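Local coordinates for orotidine 5'-phosphate decarboxylase (Sulfolobus solfataricus, PDB 4DBE), which catalyses the decarboxylation of orotidine 5'-monophosphate to uridine 5'-monophosphate, the last step of de novo UMP synthesis, at the 6-hydroxyuridine-5'-phosphate site. Coordinates in Å, arbitrary orientation; residue numbers count along the deposited sequence, not the author numbering. Chains: chain A/B, Orotidine 5'-phosphate decarboxylase.

The 6-hydroxyuridine-5'-phosphate site. Residues chain A 9, 11, 30, 59, 61, 114-115, 140, 164, 166, 168-169, 185-188; chain B 64-65, 68. With BMP (6-hydroxyuridine-5'-phosphate), chain C.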
# COMPACT_ATOMS: atom_id res chain seq x y z
N ALA A 9 -15.71 5.79 4.55
CA ALA A 9 -14.28 5.81 4.29
C ALA A 9 -13.70 7.01 5.04
O ALA A 9 -13.70 8.13 4.53
CB ALA A 9 -13.98 5.90 2.80
N ASP A 11 -11.07 8.86 5.63
CA ASP A 11 -9.76 9.23 5.13
C ASP A 11 -9.34 10.60 5.65
O ASP A 11 -8.27 11.10 5.34
CB ASP A 11 -9.79 9.25 3.60
CG ASP A 11 -10.01 7.87 3.03
OD1 ASP A 11 -9.41 6.91 3.57
OD2 ASP A 11 -10.79 7.72 2.05
N LYS A 30 -14.20 2.38 7.36
CA LYS A 30 -12.92 1.99 6.78
C LYS A 30 -11.90 3.07 7.16
O LYS A 30 -12.01 4.23 6.77
CB LYS A 30 -13.05 1.86 5.26
CG LYS A 30 -11.82 1.26 4.59
CD LYS A 30 -12.05 1.04 3.09
CE LYS A 30 -11.97 2.32 2.27
NZ LYS A 30 -10.60 2.95 2.34
N ASP A 59 -7.60 0.04 6.21
CA ASP A 59 -7.25 -0.05 4.80
C ASP A 59 -5.98 0.71 4.48
O ASP A 59 -6.02 1.93 4.19
CB ASP A 59 -8.41 0.44 3.89
CG ASP A 59 -8.05 0.40 2.41
OD1 ASP A 59 -7.02 -0.21 2.06
OD2 ASP A 59 -8.79 0.97 1.58
N LYS A 61 -4.15 -0.71 2.05
CA LYS A 61 -3.88 -1.27 0.71
C LYS A 61 -2.62 -2.13 0.73
O LYS A 61 -1.74 -2.01 -0.14
CB LYS A 61 -3.74 -0.14 -0.32
CG LYS A 61 -5.02 0.64 -0.65
CD LYS A 61 -6.13 -0.29 -1.19
CE LYS A 61 -7.28 0.52 -1.78
NZ LYS A 61 -7.93 1.46 -0.81
N MET A 114 -10.37 -2.33 -9.08
CA MET A 114 -10.40 -0.97 -8.54
C MET A 114 -11.36 -0.04 -9.30
O MET A 114 -11.89 -0.40 -10.37
CB MET A 114 -8.99 -0.38 -8.42
CG MET A 114 -8.18 -1.04 -7.31
SD MET A 114 -6.61 -0.22 -7.05
CE MET A 114 -7.15 1.31 -6.27
N SER A 115 -11.60 1.14 -8.72
CA SER A 115 -12.65 2.02 -9.23
C SER A 115 -12.19 2.98 -10.33
O SER A 115 -13.02 3.49 -11.09
CB SER A 115 -13.31 2.80 -8.08
OG SER A 115 -12.35 3.62 -7.42
N VAL A 140 -12.89 -6.25 -2.63
CA VAL A 140 -13.24 -4.90 -3.02
C VAL A 140 -13.41 -4.88 -4.53
O VAL A 140 -12.49 -5.27 -5.26
CB VAL A 140 -12.15 -3.86 -2.61
CG1 VAL A 140 -12.67 -2.43 -2.81
CG2 VAL A 140 -11.68 -4.08 -1.17
N PRO A 164 -16.37 0.75 -3.46
CA PRO A 164 -16.11 2.19 -3.37
C PRO A 164 -16.26 2.86 -4.75
O PRO A 164 -16.43 2.15 -5.75
CB PRO A 164 -14.65 2.23 -2.93
CG PRO A 164 -14.04 1.06 -3.63
CD PRO A 164 -15.13 -0.01 -3.75
N MET A 166 -18.42 5.61 -5.05
CA MET A 166 -19.77 6.19 -5.02
C MET A 166 -19.75 7.67 -4.64
O MET A 166 -19.03 8.10 -3.72
CB MET A 166 -20.68 5.41 -4.06
CG MET A 166 -20.57 3.88 -4.18
SD MET A 166 -20.63 3.21 -5.87
CE MET A 166 -22.39 3.33 -6.25
N SER A 168 -18.42 10.96 -5.23
CA SER A 168 -17.32 11.70 -5.83
C SER A 168 -16.82 11.11 -7.15
O SER A 168 -16.64 11.83 -8.13
CB SER A 168 -16.16 11.82 -4.84
OG SER A 168 -15.12 12.61 -5.37
N GLN A 169 -16.61 9.80 -7.17
CA GLN A 169 -16.03 9.15 -8.34
C GLN A 169 -17.03 8.83 -9.45
O GLN A 169 -16.61 8.44 -10.54
CB GLN A 169 -15.27 7.88 -7.94
CG GLN A 169 -13.96 8.18 -7.18
CD GLN A 169 -13.26 6.90 -6.75
OE1 GLN A 169 -12.74 6.16 -7.59
NE2 GLN A 169 -13.23 6.65 -5.44
N ILE A 185 -18.74 1.70 -0.10
CA ILE A 185 -17.76 2.49 0.63
C ILE A 185 -17.86 3.93 0.16
O ILE A 185 -17.77 4.20 -1.04
CB ILE A 185 -16.35 1.99 0.33
CG1 ILE A 185 -16.17 0.58 0.88
CG2 ILE A 185 -15.32 2.93 0.95
CD1 ILE A 185 -14.94 -0.15 0.32
N ILE A 186 -18.04 4.86 1.09
CA ILE A 186 -18.27 6.25 0.70
C ILE A 186 -17.43 7.19 1.57
O ILE A 186 -17.51 7.14 2.81
CB ILE A 186 -19.75 6.63 0.82
CG1 ILE A 186 -20.61 5.66 0.01
CG2 ILE A 186 -20.00 8.07 0.38
CD1 ILE A 186 -22.08 5.74 0.34
N GLY A 187 -16.62 8.03 0.91
CA GLY A 187 -15.71 8.92 1.63
C GLY A 187 -16.12 10.38 1.53
O GLY A 187 -16.95 10.88 2.30
N ARG A 188 -15.55 11.07 0.55
CA ARG A 188 -15.75 12.52 0.40
C ARG A 188 -17.20 13.01 0.39
O ARG A 188 -17.49 14.09 0.90
CB ARG A 188 -15.03 13.02 -0.86
CG ARG A 188 -13.53 13.08 -0.71
CD ARG A 188 -12.87 13.19 -2.06
NE ARG A 188 -12.91 11.93 -2.80
CZ ARG A 188 -12.39 11.78 -4.01
NH1 ARG A 188 -11.83 12.81 -4.63
NH2 ARG A 188 -12.44 10.60 -4.62
N ASP B 64 -3.41 3.12 -4.61
CA ASP B 64 -4.77 3.55 -4.36
C ASP B 64 -5.18 4.45 -5.51
O ASP B 64 -4.45 4.57 -6.50
CB ASP B 64 -4.83 4.32 -3.04
CG ASP B 64 -6.14 4.15 -2.33
OD1 ASP B 64 -7.20 4.41 -2.94
OD2 ASP B 64 -6.12 3.75 -1.14
N ILE B 65 -6.33 5.09 -5.39
CA ILE B 65 -6.70 6.12 -6.35
C ILE B 65 -5.79 7.33 -6.16
O ILE B 65 -5.11 7.48 -5.12
CB ILE B 65 -8.19 6.50 -6.25
CG1 ILE B 65 -8.50 7.09 -4.87
CG2 ILE B 65 -9.08 5.29 -6.58
CD1 ILE B 65 -9.93 7.63 -4.73
N ILE B 68 -6.16 9.68 -2.95
CA ILE B 68 -5.65 9.11 -1.71
C ILE B 68 -4.13 9.03 -1.70
O ILE B 68 -3.48 9.37 -0.71
CB ILE B 68 -6.28 7.72 -1.45
CG1 ILE B 68 -7.78 7.88 -1.15
CG2 ILE B 68 -5.58 7.02 -0.29
CD1 ILE B 68 -8.09 8.55 0.19
P BMP C . -14.35 8.61 -2.01
OP1 BMP C . -14.21 8.51 -3.47
OP2 BMP C . -14.09 10.03 -1.30
OP3 BMP C . -15.86 8.22 -1.64
O5' BMP C . -13.45 7.50 -1.29
C5' BMP C . -13.36 6.17 -1.77
C4' BMP C . -12.63 5.28 -0.79
O4' BMP C . -12.53 3.94 -1.35
C3' BMP C . -11.20 5.72 -0.46
O3' BMP C . -10.86 5.32 0.87
C2' BMP C . -10.38 4.90 -1.45
O2' BMP C . -9.05 4.68 -1.06
C1' BMP C . -11.17 3.59 -1.50
N1 BMP C . -11.03 2.85 -2.77
C2 BMP C . -11.30 3.42 -3.96
O2 BMP C . -11.65 4.58 -4.04
N3 BMP C . -11.17 2.72 -5.11
C4 BMP C . -10.79 1.42 -5.10
O4 BMP C . -10.68 0.80 -6.15
C5 BMP C . -10.52 0.79 -3.86
C6 BMP C . -10.66 1.53 -2.71
O1 BMP C . -10.43 0.97 -1.52
O HOH W 1 -16.43 8.15 -4.83
O HOH W 2 -11.86 9.63 0.53
O HOH W 3 -8.14 4.92 1.88
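Backbone of chain A strands 6-10, 28-32, 55-62, 138-141 and 183-186 lines the pocket, and A:Lys61 sits at phi/psi 51/48°, left-handed. This is the active site of an OMP decarboxylase, a TIM-barrel family. The homodimer partner supplies B:Asp64, B:Ile65 and B:Ile68. The inhibitor BMP is almost wholly buried.

The family's Lys-Asp-Lys-Asp array is A:Lys30, A:Asp59, A:Lys61 and B:Asp64; its ion pairs link both chains. A:Asp59 OD2 takes A:Lys61 NZ on its syn lone pair and A:Lys30 NZ on its anti one. A:Lys61, the family's proton donor, bends at chi2 and chi4 (-59°) to bring NZ to 2.6 Å from the C6 oxygen O1 of BMP. It meets B:Asp64 OD2 from above the carboxylate plane. These contacts would favour a charged ammonium. B:Asp64 OD1 accepts the ribose 2'-hydroxyl O2' at 2.6 Å on its syn lone pair, and B:Ile65 N binds its anti side. The 3'-hydroxyl O3' donates to A:Asp11 OD2 and accepts from A:Lys30 NZ.

A:Pro164 CG lies over one pyrimidine face, 3.3 Å from the centroid. A:Ser115 reads the base: N donates to O4; OG accepts from N3 and donates to A:Gln169 OE1. That fixes the amide so NE2 bridges base O2 and phosphate OP1, both nearly in its plane. The guanidinium of A:Arg188 turns an edge to the phosphate: NE reaches OP2 at 2.7 Å and NH2 reaches OP1 at 3.0 Å. A:Gly187 N holds OP3, and A:Arg188 N, at a helix start, holds OP2.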